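Local structure of dihydrophenazinedicarboxylate synthase (Burkholderia, 4HMW) at residues L52-A57 / S86-E91; W97-L102 / Q110-G115; S123-L128 / R174-R179; S140-Q145 / A157-L162. The protein catalyses several FMN-dependent oxidations in the terminal steps of phenazine biosynthesis, passing electrons to dioxygen and releasing hydrogen peroxide. All blocks are in the same frame, centred on the assembly; numbering follows the deposited sequence. Where two conformers were deposited one is given.

Contact 1. Residues L52-A57 / S86-E91; sequences LALATA and SRKGRE. With FMN (flavin mononucleotide), chain D.
Thr56 and Glu91 make the polar join in a buried helix-on-sheet contact, where the first turn of helix 87-95 lies against the end of strand 51-57 in the FMN-binding barrel of the pyridoxamine 5'-phosphate oxidase family. The axes of strand 52-57 and helix 87-91 pass 7.7 Å apart at 52°. The two side chains cross at about a right angle, and Thr56 OG1 donates to Glu91 OE1 over 2.8 Å, reaching the oxygen on its anti side and 26° out of the carboxylate plane. Thr56 OG1 sits between its own backbone N and carbonyl carbon (chi1 52°), which turns it to the helix. The same carboxylate oxygen is also held by Ser64 OG, while Arg66 NH1 is hydrogen-bonded to Thr56 OG1. Nearer the helix backbone, Glu91 CB lies 3.4 Å from Ala57 O. Lys88, about one helical turn before Glu91, lays its CD against Leu54 CD2 at 4.3 Å.

Lys88 then bends at chi3 and chi4 and carries its ammonium back over the helix start. There FMN O1P at 2.8 Å and FMN O4' at 2.9 Å from Lys88 NZ, together with Ser86 OG and Thr82 OG1, all lie within bonding range and share its three N-H groups. Lys88 N adds its own bond to O1P, 2.8 Å long. Ser86 is the N-cap, its OG accepting from Gly89 N at 3.2 Å. A phosphate at the amino end of a helix, met by both a backbone N-H and an ammonium group, is probably stabilised in its negative charge by helix dipole and lysine together.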
# COMPACT_ATOMS: atom_id res chain seq x y z
N LEU B 52 -2.26 -6.26 -3.40
CA LEU B 52 -2.33 -4.87 -3.77
C LEU B 52 -2.70 -4.03 -2.54
O LEU B 52 -3.72 -4.30 -1.87
CB LEU B 52 -3.44 -4.75 -4.84
CG LEU B 52 -3.69 -3.38 -5.49
CD1 LEU B 52 -2.57 -3.06 -6.45
CD2 LEU B 52 -5.03 -3.32 -6.18
N ALA B 53 -1.89 -3.03 -2.22
CA ALA B 53 -2.25 -2.09 -1.17
C ALA B 53 -3.22 -1.07 -1.74
O ALA B 53 -2.82 -0.20 -2.50
CB ALA B 53 -1.01 -1.42 -0.64
N LEU B 54 -4.52 -1.25 -1.43
CA LEU B 54 -5.58 -0.41 -1.99
C LEU B 54 -5.99 0.73 -1.05
O LEU B 54 -6.47 0.47 0.05
CB LEU B 54 -6.83 -1.27 -2.29
CG LEU B 54 -7.97 -0.52 -2.99
CD1 LEU B 54 -7.63 -0.20 -4.41
CD2 LEU B 54 -9.22 -1.34 -2.94
N ALA B 55 -5.83 1.95 -1.52
CA ALA B 55 -6.17 3.17 -0.77
C ALA B 55 -7.42 3.81 -1.35
O ALA B 55 -7.57 3.91 -2.57
CB ALA B 55 -5.02 4.13 -0.81
N THR B 56 -8.29 4.23 -0.44
CA THR B 56 -9.55 4.89 -0.76
C THR B 56 -9.67 6.07 0.24
O THR B 56 -8.95 6.15 1.21
CB THR B 56 -10.75 3.95 -0.61
OG1 THR B 56 -10.73 3.34 0.68
CG2 THR B 56 -10.72 2.87 -1.69
N ALA B 57 -10.60 6.99 -0.01
CA ALA B 57 -10.81 8.11 0.89
C ALA B 57 -12.27 8.42 1.13
O ALA B 57 -13.15 8.15 0.30
CB ALA B 57 -10.07 9.32 0.42
N SER B 86 -18.44 -2.60 3.27
CA SER B 86 -17.20 -2.47 4.02
C SER B 86 -16.76 -1.01 4.01
O SER B 86 -17.36 -0.17 3.35
CB SER B 86 -16.13 -3.36 3.40
OG SER B 86 -15.75 -2.87 2.12
N ARG B 87 -15.68 -0.70 4.72
CA ARG B 87 -15.17 0.65 4.72
C ARG B 87 -14.73 1.06 3.33
O ARG B 87 -15.07 2.15 2.89
CB ARG B 87 -14.03 0.83 5.72
CG ARG B 87 -13.41 2.24 5.70
CD ARG B 87 -12.33 2.45 6.76
NE ARG B 87 -12.84 2.18 8.12
CZ ARG B 87 -13.60 3.01 8.83
NH1 ARG B 87 -13.96 4.18 8.33
NH2 ARG B 87 -14.03 2.69 10.05
N LYS B 88 -14.02 0.17 2.62
CA LYS B 88 -13.54 0.53 1.29
C LYS B 88 -14.73 0.71 0.35
O LYS B 88 -14.71 1.57 -0.53
CB LYS B 88 -12.56 -0.51 0.76
CG LYS B 88 -13.19 -1.65 -0.00
CD LYS B 88 -12.20 -2.79 -0.20
CE LYS B 88 -11.77 -3.44 1.11
NZ LYS B 88 -12.93 -4.01 1.88
N GLY B 89 -15.76 -0.09 0.57
CA GLY B 89 -16.91 -0.10 -0.33
C GLY B 89 -17.67 1.22 -0.19
O GLY B 89 -18.06 1.85 -1.17
N ARG B 90 -17.84 1.65 1.05
CA ARG B 90 -18.52 2.92 1.30
C ARG B 90 -17.69 4.06 0.75
O ARG B 90 -18.23 4.99 0.13
CB ARG B 90 -18.80 3.08 2.79
CG ARG B 90 -19.79 2.03 3.33
CD ARG B 90 -20.13 2.18 4.83
NE ARG B 90 -18.93 2.15 5.68
CZ ARG B 90 -18.27 3.24 6.08
NH1 ARG B 90 -18.70 4.45 5.70
NH2 ARG B 90 -17.19 3.14 6.86
N GLU B 91 -16.37 4.00 0.93
CA GLU B 91 -15.52 5.11 0.45
C GLU B 91 -15.52 5.18 -1.08
O GLU B 91 -15.58 6.29 -1.66
CB GLU B 91 -14.09 5.00 1.04
CG GLU B 91 -14.10 5.36 2.55
CD GLU B 91 -12.78 5.30 3.29
OE1 GLU B 91 -11.72 5.06 2.68
OE2 GLU B 91 -12.81 5.51 4.54
N1 FMN D . -10.62 -8.23 1.41
C2 FMN D . -11.54 -8.19 0.40
O2 FMN D . -12.64 -7.65 0.61
N3 FMN D . -11.26 -8.75 -0.84
C4 FMN D . -10.04 -9.34 -1.09
O4 FMN D . -9.81 -9.82 -2.22
C4A FMN D . -9.10 -9.39 -0.07
N5 FMN D . -7.88 -10.00 -0.28
C5A FMN D . -6.93 -10.00 0.74
C6 FMN D . -5.69 -10.58 0.51
C7 FMN D . -4.72 -10.58 1.50
C7M FMN D . -3.38 -11.23 1.25
C8 FMN D . -5.02 -10.01 2.75
C8M FMN D . -3.99 -10.02 3.85
C9 FMN D . -6.27 -9.43 2.98
C9A FMN D . -7.22 -9.42 1.98
N10 FMN D . -8.48 -8.86 2.22
C10 FMN D . -9.38 -8.82 1.19
C1' FMN D . -8.84 -8.24 3.55
C2' FMN D . -8.57 -6.76 3.55
O2' FMN D . -7.19 -6.53 3.77
C3' FMN D . -9.37 -6.02 4.60
O3' FMN D . -9.28 -6.64 5.88
C4' FMN D . -10.83 -5.88 4.18
O4' FMN D . -11.25 -6.12 2.85
C5' FMN D . -11.63 -4.91 5.00
O5' FMN D . -11.17 -3.66 4.54
P FMN D . -11.87 -2.26 4.93
O1P FMN D . -12.97 -2.12 3.92
O2P FMN D . -12.36 -2.37 6.37
O3P FMN D . -10.77 -1.23 4.76
O HOH W 1 -12.39 6.27 -2.55

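Contact 2. Residues W97-L102 / Q110-G115; sequences WASGLL and QIMISG. With FMN (flavin mononucleotide), chain C.
Gly100 N donates to Ile113 O over 2.7 Å, the shortest of the backbone bonds joining these two antiparallel strands. They form the beta hairpin 97-104 / 109-119 of the barrel sheet, in register through the hydrogen-bonded pairs Ala98-Gly115, Gly100-Ile113 and Leu102-Ile111. At the non-hydrogen-bonded pair Ser99-Ser114, Ser99 OG lies anti to its backbone N (chi1 -179°) and, in the modelled conformer of Ser114, 3.0 Å from Ser114 OG, a bond left undecided. On the second subunit Ser99 OG is bonded to Ser65 OG, and Ser114 OG to Ile63 O, its main partner. On the same face Leu101 CD1 rests 4.1 Å from Met112 CB; Leu101 CD1 also comes within 3.8 Å of Gln110 OE1. The opposite face is apolar: Leu102 CD1 meets Ile111 CD1 at 4.3 Å, and Ile111 continues onto Leu34 and Trp37 of helix 30-43. At the turn end, Gln110 reaches the FMN of chain C, which is otherwise gripped mainly by the second subunit. The Gln110 side chain is extended beyond CG, and NE2 donates to FMN O2' over 2.9 Å in a nearly straight bond (171°). Gln110 OE1 accepts from Val67 N of the second subunit, which fixes the amide's rotation.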
# COMPACT_ATOMS: atom_id res chain seq x y z
N TRP B 97 -12.38 7.72 -6.37
CA TRP B 97 -10.95 7.61 -6.62
C TRP B 97 -10.33 6.51 -5.76
O TRP B 97 -10.73 6.29 -4.59
CB TRP B 97 -10.25 8.94 -6.31
CG TRP B 97 -10.70 10.16 -7.05
CD1 TRP B 97 -11.34 11.24 -6.47
CD2 TRP B 97 -10.56 10.48 -8.44
NE1 TRP B 97 -11.57 12.20 -7.42
CE2 TRP B 97 -11.12 11.77 -8.64
CE3 TRP B 97 -10.00 9.83 -9.54
CZ2 TRP B 97 -11.14 12.40 -9.89
CZ3 TRP B 97 -10.02 10.46 -10.80
CH2 TRP B 97 -10.61 11.73 -10.95
N ALA B 98 -9.38 5.79 -6.34
CA ALA B 98 -8.62 4.79 -5.59
C ALA B 98 -7.21 4.69 -6.15
O ALA B 98 -6.94 5.05 -7.31
CB ALA B 98 -9.28 3.46 -5.65
N SER B 99 -6.32 4.13 -5.34
CA SER B 99 -4.96 3.89 -5.80
C SER B 99 -4.53 2.55 -5.27
O SER B 99 -4.80 2.23 -4.12
CB SER B 99 -4.02 4.98 -5.29
OG SER B 99 -2.70 4.76 -5.75
N GLY B 100 -3.86 1.77 -6.10
CA GLY B 100 -3.36 0.48 -5.67
C GLY B 100 -1.86 0.41 -5.86
O GLY B 100 -1.37 0.93 -6.83
N LEU B 101 -1.14 -0.23 -4.94
CA LEU B 101 0.30 -0.35 -5.04
C LEU B 101 0.71 -1.80 -4.93
O LEU B 101 0.32 -2.49 -3.98
CB LEU B 101 0.97 0.48 -3.92
CG LEU B 101 2.51 0.54 -3.98
CD1 LEU B 101 2.93 1.34 -5.19
CD2 LEU B 101 3.08 1.16 -2.69
N LEU B 102 1.50 -2.27 -5.89
CA LEU B 102 2.16 -3.59 -5.82
C LEU B 102 3.62 -3.36 -5.52
O LEU B 102 4.22 -2.41 -6.04
CB LEU B 102 2.06 -4.32 -7.16
CG LEU B 102 0.67 -4.65 -7.67
CD1 LEU B 102 0.66 -5.24 -9.11
CD2 LEU B 102 0.02 -5.62 -6.69
N GLN B 110 8.02 -1.84 -8.03
CA GLN B 110 6.71 -1.43 -7.55
C GLN B 110 5.87 -0.95 -8.75
O GLN B 110 6.40 -0.51 -9.77
CB GLN B 110 6.75 -0.41 -6.39
CG GLN B 110 7.48 0.77 -6.64
CD GLN B 110 7.55 1.79 -5.46
OE1 GLN B 110 6.61 2.02 -4.70
NE2 GLN B 110 8.69 2.46 -5.38
N ILE B 111 4.56 -1.10 -8.62
CA ILE B 111 3.64 -0.58 -9.62
C ILE B 111 2.53 0.15 -8.91
O ILE B 111 1.89 -0.39 -8.02
CB ILE B 111 3.01 -1.68 -10.50
CG1 ILE B 111 4.09 -2.60 -11.09
CG2 ILE B 111 2.20 -1.04 -11.62
CD1 ILE B 111 3.50 -3.78 -11.93
N MET B 112 2.30 1.38 -9.32
CA MET B 112 1.24 2.21 -8.76
C MET B 112 0.15 2.35 -9.80
O MET B 112 0.45 2.67 -10.94
CB MET B 112 1.74 3.60 -8.45
CG MET B 112 0.67 4.49 -7.89
SD MET B 112 1.02 6.25 -7.87
CE MET B 112 0.67 6.64 -9.60
N ILE B 113 -1.09 2.10 -9.39
CA ILE B 113 -2.25 2.16 -10.28
C ILE B 113 -3.23 3.12 -9.65
O ILE B 113 -3.79 2.83 -8.60
CB ILE B 113 -2.89 0.77 -10.43
CG1 ILE B 113 -1.82 -0.25 -10.83
CG2 ILE B 113 -4.05 0.74 -11.44
CD1 ILE B 113 -2.18 -1.70 -10.58
N SER B 114 -3.41 4.29 -10.23
CA SER B 114 -4.35 5.25 -9.68
C SER B 114 -5.49 5.46 -10.66
O SER B 114 -5.26 5.66 -11.85
CB SER B 114 -3.66 6.57 -9.38
OG SER B 114 -2.86 6.45 -8.24
N GLY B 115 -6.71 5.39 -10.14
CA GLY B 115 -7.85 5.45 -11.01
C GLY B 115 -9.15 5.56 -10.26
O GLY B 115 -9.23 6.15 -9.18
N1 FMN C . 11.29 7.46 -1.18
C2 FMN C . 11.46 8.45 -0.25
O2 FMN C . 11.32 9.62 -0.56
N3 FMN C . 11.74 8.12 1.05
C4 FMN C . 11.91 6.81 1.42
O4 FMN C . 12.17 6.56 2.61
C4A FMN C . 11.77 5.80 0.47
N5 FMN C . 11.97 4.48 0.82
C5A FMN C . 11.78 3.50 -0.16
C6 FMN C . 11.95 2.17 0.20
C7 FMN C . 11.74 1.17 -0.73
C7M FMN C . 11.93 -0.24 -0.30
C8 FMN C . 11.40 1.50 -2.04
C8M FMN C . 11.15 0.44 -3.06
C9 FMN C . 11.22 2.82 -2.40
C9A FMN C . 11.46 3.83 -1.47
N10 FMN C . 11.31 5.20 -1.81
C10 FMN C . 11.47 6.15 -0.83
C1' FMN C . 10.97 5.69 -3.17
C2' FMN C . 9.46 5.89 -3.32
O2' FMN C . 8.76 4.64 -3.45
C3' FMN C . 9.11 6.77 -4.53
O3' FMN C . 9.65 6.17 -5.68
C4' FMN C . 9.61 8.21 -4.34
O4' FMN C . 9.59 8.55 -2.97
C5' FMN C . 8.84 9.19 -5.21
O5' FMN C . 7.45 9.09 -4.95
P FMN C . 6.43 10.21 -5.46
O1P FMN C . 6.61 11.45 -4.59
O2P FMN C . 6.77 10.52 -6.92
O3P FMN C . 5.08 9.62 -5.24

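Contact 3. Residues S123-L128 / R174-R179; sequences SENDKL and RFVGYR
Asn125 fastens helix 122-130 across strand 175-182, where the strand enters the barrel sheet next to the flavin site. Asn125 OD1 accepts from Gly177 N over 2.8 Å, the donor standing 54° above the amide plane. Asn125 CG lies anti to the carbonyl carbon (chi1 -65°), and the Asn125 and Val176 side chains lie side by side, pointing the same way, with ND2 4.0 Å from Val176 CB. Asn125 ND2 is bound to Glu122 OE1 and to a water that donates to Gly177 O, so one side chain holds this glycine's N-H directly and its C=O through water. Leu128 CD1 lies against Gly177 CA at 4.2 Å, and Leu128 CB comes within 4.5 Å of Phe175 CE1. Glu124 and Arg179 cross at about a right angle in a long salt bridge, OE2 to NH1 3.8 Å. A second water, 2.6 Å from Glu124 OE1, bridges to Arg179 NH1. The stronger partners are elsewhere: Asp74 for Arg179 and the backbone N of Glu121 for Glu124. The axes of segments 123-128 and 175-179 run at 112° to each other, with Leu128 and Phe175 both packing on Cys81 of strand 77-83, and Trp129 of helix 122-130 meeting the Phe175 ring edge-to-face.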
# COMPACT_ATOMS: atom_id res chain seq x y z
N SER B 123 -24.25 -9.88 -13.52
CA SER B 123 -23.88 -11.18 -14.08
C SER B 123 -22.41 -11.49 -13.83
O SER B 123 -22.04 -12.63 -13.56
CB SER B 123 -24.16 -11.24 -15.59
OG SER B 123 -23.22 -10.42 -16.28
N GLU B 124 -21.56 -10.46 -13.91
CA GLU B 124 -20.15 -10.62 -13.57
C GLU B 124 -19.98 -10.95 -12.08
O GLU B 124 -19.17 -11.80 -11.73
CB GLU B 124 -19.35 -9.37 -13.93
CG GLU B 124 -19.38 -9.03 -15.42
CD GLU B 124 -18.75 -7.67 -15.73
OE1 GLU B 124 -19.36 -6.64 -15.45
OE2 GLU B 124 -17.62 -7.63 -16.26
N ASN B 125 -20.74 -10.27 -11.21
CA ASN B 125 -20.65 -10.56 -9.78
C ASN B 125 -21.07 -11.99 -9.48
O ASN B 125 -20.47 -12.66 -8.63
CB ASN B 125 -21.52 -9.60 -8.97
CG ASN B 125 -21.05 -8.18 -9.06
OD1 ASN B 125 -19.87 -7.90 -9.30
ND2 ASN B 125 -21.97 -7.25 -8.81
N ASP B 126 -22.10 -12.47 -10.17
CA ASP B 126 -22.55 -13.83 -9.93
C ASP B 126 -21.45 -14.82 -10.30
O ASP B 126 -21.19 -15.78 -9.56
CB ASP B 126 -23.83 -14.12 -10.72
CG ASP B 126 -25.05 -13.41 -10.13
OD1 ASP B 126 -25.04 -13.10 -8.92
OD2 ASP B 126 -26.04 -13.19 -10.87
N LYS B 127 -20.76 -14.57 -11.41
CA LYS B 127 -19.71 -15.48 -11.86
C LYS B 127 -18.58 -15.51 -10.83
O LYS B 127 -18.03 -16.57 -10.52
CB LYS B 127 -19.17 -15.02 -13.21
CG LYS B 127 -18.81 -16.14 -14.13
N LEU B 128 -18.23 -14.34 -10.31
CA LEU B 128 -17.14 -14.25 -9.35
C LEU B 128 -17.48 -15.01 -8.08
O LEU B 128 -16.65 -15.71 -7.53
CB LEU B 128 -16.83 -12.79 -9.01
CG LEU B 128 -16.03 -12.05 -10.07
CD1 LEU B 128 -16.17 -10.56 -9.89
CD2 LEU B 128 -14.57 -12.45 -10.00
N ARG B 174 -24.28 -7.53 -1.03
CA ARG B 174 -23.07 -6.75 -0.72
C ARG B 174 -21.83 -7.31 -1.35
O ARG B 174 -20.83 -6.59 -1.43
CB ARG B 174 -22.87 -6.60 0.79
CG ARG B 174 -22.52 -7.90 1.53
CD ARG B 174 -22.54 -7.69 3.05
NE ARG B 174 -22.34 -8.94 3.78
CZ ARG B 174 -23.31 -9.80 4.06
NH1 ARG B 174 -24.55 -9.58 3.67
NH2 ARG B 174 -23.02 -10.91 4.73
N PHE B 175 -21.84 -8.57 -1.75
CA PHE B 175 -20.65 -9.12 -2.39
C PHE B 175 -20.62 -8.72 -3.85
O PHE B 175 -21.44 -9.18 -4.66
CB PHE B 175 -20.59 -10.65 -2.28
CG PHE B 175 -19.33 -11.24 -2.86
CD1 PHE B 175 -19.28 -11.62 -4.19
CD2 PHE B 175 -18.18 -11.38 -2.08
CE1 PHE B 175 -18.09 -12.13 -4.74
CE2 PHE B 175 -17.00 -11.91 -2.62
CZ PHE B 175 -16.96 -12.28 -3.94
N VAL B 176 -19.66 -7.85 -4.20
CA VAL B 176 -19.61 -7.27 -5.53
C VAL B 176 -18.19 -7.20 -6.06
O VAL B 176 -17.22 -7.26 -5.30
CB VAL B 176 -20.20 -5.84 -5.51
CG1 VAL B 176 -21.63 -5.86 -5.03
CG2 VAL B 176 -19.39 -4.92 -4.62
N GLY B 177 -18.06 -7.08 -7.37
CA GLY B 177 -16.76 -6.86 -7.98
C GLY B 177 -16.63 -5.43 -8.46
O GLY B 177 -17.63 -4.75 -8.75
N TYR B 178 -15.38 -4.97 -8.54
CA TYR B 178 -15.03 -3.65 -9.09
C TYR B 178 -13.91 -3.83 -10.09
O TYR B 178 -13.13 -4.75 -9.97
CB TYR B 178 -14.49 -2.70 -7.98
CG TYR B 178 -15.55 -2.28 -6.99
CD1 TYR B 178 -16.34 -1.18 -7.20
CD2 TYR B 178 -15.73 -3.01 -5.84
CE1 TYR B 178 -17.30 -0.83 -6.28
CE2 TYR B 178 -16.67 -2.68 -4.93
CZ TYR B 178 -17.45 -1.59 -5.14
OH TYR B 178 -18.39 -1.29 -4.18
N ARG B 179 -13.85 -2.95 -11.08
CA ARG B 179 -12.67 -2.81 -11.91
C ARG B 179 -11.96 -1.49 -11.59
O ARG B 179 -12.55 -0.42 -11.70
CB ARG B 179 -13.04 -2.87 -13.39
CG ARG B 179 -11.79 -2.88 -14.34
CD ARG B 179 -12.19 -2.78 -15.80
NE ARG B 179 -13.07 -3.86 -16.21
CZ ARG B 179 -14.40 -3.80 -16.32
NH1 ARG B 179 -15.05 -4.89 -16.68
NH2 ARG B 179 -15.09 -2.68 -16.10
O HOH W 2 -18.22 -4.53 -16.47
O HOH W 3 -20.60 -4.49 -8.79

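Contact 4. Residues S140-Q145 / A157-L162; sequences SSASHQ and AHAAEL. With FMN (flavin mononucleotide), chain D.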
# COMPACT_ATOMS: atom_id res chain seq x y z
N SER B 140 -18.24 -15.42 4.07
CA SER B 140 -18.60 -14.16 3.43
C SER B 140 -20.08 -13.83 3.66
O SER B 140 -20.45 -12.66 3.75
CB SER B 140 -18.34 -14.21 1.93
OG SER B 140 -16.95 -14.19 1.63
N SER B 141 -20.93 -14.87 3.75
CA SER B 141 -22.35 -14.66 3.99
C SER B 141 -22.61 -14.31 5.45
O SER B 141 -23.47 -13.49 5.74
CB SER B 141 -23.15 -15.90 3.64
OG SER B 141 -23.09 -16.20 2.24
N ALA B 142 -21.86 -14.95 6.35
CA ALA B 142 -22.02 -14.79 7.79
C ALA B 142 -21.46 -13.49 8.32
O ALA B 142 -21.89 -13.00 9.38
CB ALA B 142 -21.39 -15.97 8.53
N SER B 143 -20.50 -12.93 7.58
CA SER B 143 -19.81 -11.72 7.97
C SER B 143 -20.29 -10.48 7.22
O SER B 143 -20.44 -10.51 5.99
CB SER B 143 -18.31 -11.89 7.69
OG SER B 143 -17.64 -10.69 8.09
N HIS B 144 -20.48 -9.38 7.96
CA HIS B 144 -20.66 -8.06 7.36
C HIS B 144 -19.34 -7.33 7.48
O HIS B 144 -19.03 -6.76 8.50
CB HIS B 144 -21.79 -7.29 8.06
CG HIS B 144 -23.16 -7.75 7.68
ND1 HIS B 144 -23.76 -8.84 8.26
CD2 HIS B 144 -24.02 -7.29 6.75
CE1 HIS B 144 -24.96 -9.02 7.72
NE2 HIS B 144 -25.15 -8.09 6.80
N GLN B 145 -18.56 -7.41 6.41
CA GLN B 145 -17.15 -6.99 6.48
C GLN B 145 -17.02 -5.57 7.02
O GLN B 145 -17.67 -4.64 6.53
CB GLN B 145 -16.53 -7.13 5.10
CG GLN B 145 -15.02 -6.88 5.04
CD GLN B 145 -14.52 -7.05 3.63
OE1 GLN B 145 -14.91 -6.31 2.73
NE2 GLN B 145 -13.69 -8.07 3.41
N ALA B 157 -20.12 -19.97 14.36
CA ALA B 157 -21.17 -20.99 14.36
C ALA B 157 -22.12 -20.86 13.17
O ALA B 157 -22.58 -21.87 12.62
CB ALA B 157 -21.98 -20.94 15.67
N HIS B 158 -22.44 -19.62 12.79
CA HIS B 158 -23.36 -19.42 11.67
C HIS B 158 -22.70 -19.81 10.36
O HIS B 158 -23.34 -20.39 9.50
CB HIS B 158 -23.86 -17.98 11.59
CG HIS B 158 -24.83 -17.64 12.66
ND1 HIS B 158 -25.90 -18.46 12.97
CD2 HIS B 158 -24.89 -16.59 13.52
CE1 HIS B 158 -26.59 -17.92 13.96
NE2 HIS B 158 -25.99 -16.79 14.32
N ALA B 159 -21.41 -19.53 10.23
CA ALA B 159 -20.71 -19.96 9.02
C ALA B 159 -20.71 -21.47 8.91
O ALA B 159 -20.94 -22.01 7.83
CB ALA B 159 -19.27 -19.40 9.00
N ALA B 160 -20.50 -22.16 10.03
CA ALA B 160 -20.54 -23.61 10.05
C ALA B 160 -21.92 -24.17 9.66
O ALA B 160 -22.02 -25.16 8.93
CB ALA B 160 -20.16 -24.10 11.43
N GLU B 161 -22.98 -23.54 10.16
CA GLU B 161 -24.35 -23.94 9.81
C GLU B 161 -24.61 -23.85 8.32
O GLU B 161 -25.24 -24.75 7.74
CB GLU B 161 -25.37 -23.06 10.52
CG GLU B 161 -25.48 -23.28 12.03
CD GLU B 161 -26.30 -22.19 12.72
OE1 GLU B 161 -26.65 -21.16 12.07
OE2 GLU B 161 -26.60 -22.37 13.93
N LEU B 162 -24.16 -22.75 7.70
CA LEU B 162 -24.39 -22.56 6.27
C LEU B 162 -23.68 -23.65 5.48
O LEU B 162 -24.23 -24.20 4.51
CB LEU B 162 -23.89 -21.19 5.82
CG LEU B 162 -24.75 -20.03 6.29
CD1 LEU B 162 -24.08 -18.73 5.92
CD2 LEU B 162 -26.16 -20.13 5.72
N1 FMN D . -10.62 -8.23 1.41
C2 FMN D . -11.54 -8.19 0.40
O2 FMN D . -12.64 -7.65 0.61
N3 FMN D . -11.26 -8.75 -0.84
C4 FMN D . -10.04 -9.34 -1.09
O4 FMN D . -9.81 -9.82 -2.22
C4A FMN D . -9.10 -9.39 -0.07
N5 FMN D . -7.88 -10.00 -0.28
C5A FMN D . -6.93 -10.00 0.74
C6 FMN D . -5.69 -10.58 0.51
C7 FMN D . -4.72 -10.58 1.50
C7M FMN D . -3.38 -11.23 1.25
C8 FMN D . -5.02 -10.01 2.75
C8M FMN D . -3.99 -10.02 3.85
C9 FMN D . -6.27 -9.43 2.98
C9A FMN D . -7.22 -9.42 1.98
N10 FMN D . -8.48 -8.86 2.22
C10 FMN D . -9.38 -8.82 1.19
C1' FMN D . -8.84 -8.24 3.55
C2' FMN D . -8.57 -6.76 3.55
O2' FMN D . -7.19 -6.53 3.77
C3' FMN D . -9.37 -6.02 4.60
O3' FMN D . -9.28 -6.64 5.88
C4' FMN D . -10.83 -5.88 4.18
O4' FMN D . -11.25 -6.12 2.85
C5' FMN D . -11.63 -4.91 5.00
O5' FMN D . -11.17 -3.66 4.54
P FMN D . -11.87 -2.26 4.93
O1P FMN D . -12.97 -2.12 3.92
O2P FMN D . -12.36 -2.37 6.37
O3P FMN D . -10.77 -1.23 4.76
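His158, whose CB touches Ala142 CB at 4.4 Å, has Glu161 OE1 at its ring edge, 7° out of the ring plane. ND1 donates to that oxygen over 2.9 Å, reaching it from above the carboxylate, 46° out of its plane; this pair lies within one turn of helix 152-165. The contact is a small helix-helix packing at the surface, joining the end of helix 134-142 to helix 152-165, and it has no hydrogen bond between its segments. Ala142 is at the middle of it: Ala142 CB lies 4.1 Å from Ala159 CB and 3.9 Å from Ala159 N. Leu162 extends the patch, its CD1 meeting Ser141 CB at 3.8 Å, while Ser141 OG turns back to bond His137 O in its own helix. Ser140, on the same final turn, is a probable substrate-binding residue by analogy with relatives. From Ser143 on the chain leaves the helix and runs to the flavin, where Gln145 is extended, with CG anti to its backbone N (chi1 -174°). Arg198 of the second subunit packs on its side chain, and Pro215 OXT of that subunit, the chain end, bonds its NE2. The same Gln145 NE2 donates to FMN O2, 3.0 Å away.

Contacts 1 and 2 are buried and share the barrel sheet: strands 51-57 and 97-104 are neighbours, with Ala53 and Ala55 bonded to Leu101 and Ser99. Contact 3 is partly buried and reaches that sheet through strand 175-182, whereas contact 4 is a surface packing of helices, nested in the loop that contact 3 closes. Arg174 ties those two together by bonding Ser143 O. Chemistry follows place: backbone ladder in contact 2, buried carboxylate and phosphate binding in contact 1, water-bridged polar groups in contact 3, van der Waals packing without a hydrogen bond between the segments in contact 4. Contacts 1 and 4 meet at one FMN through Lys88 and Gln145; contact 2 serves the other.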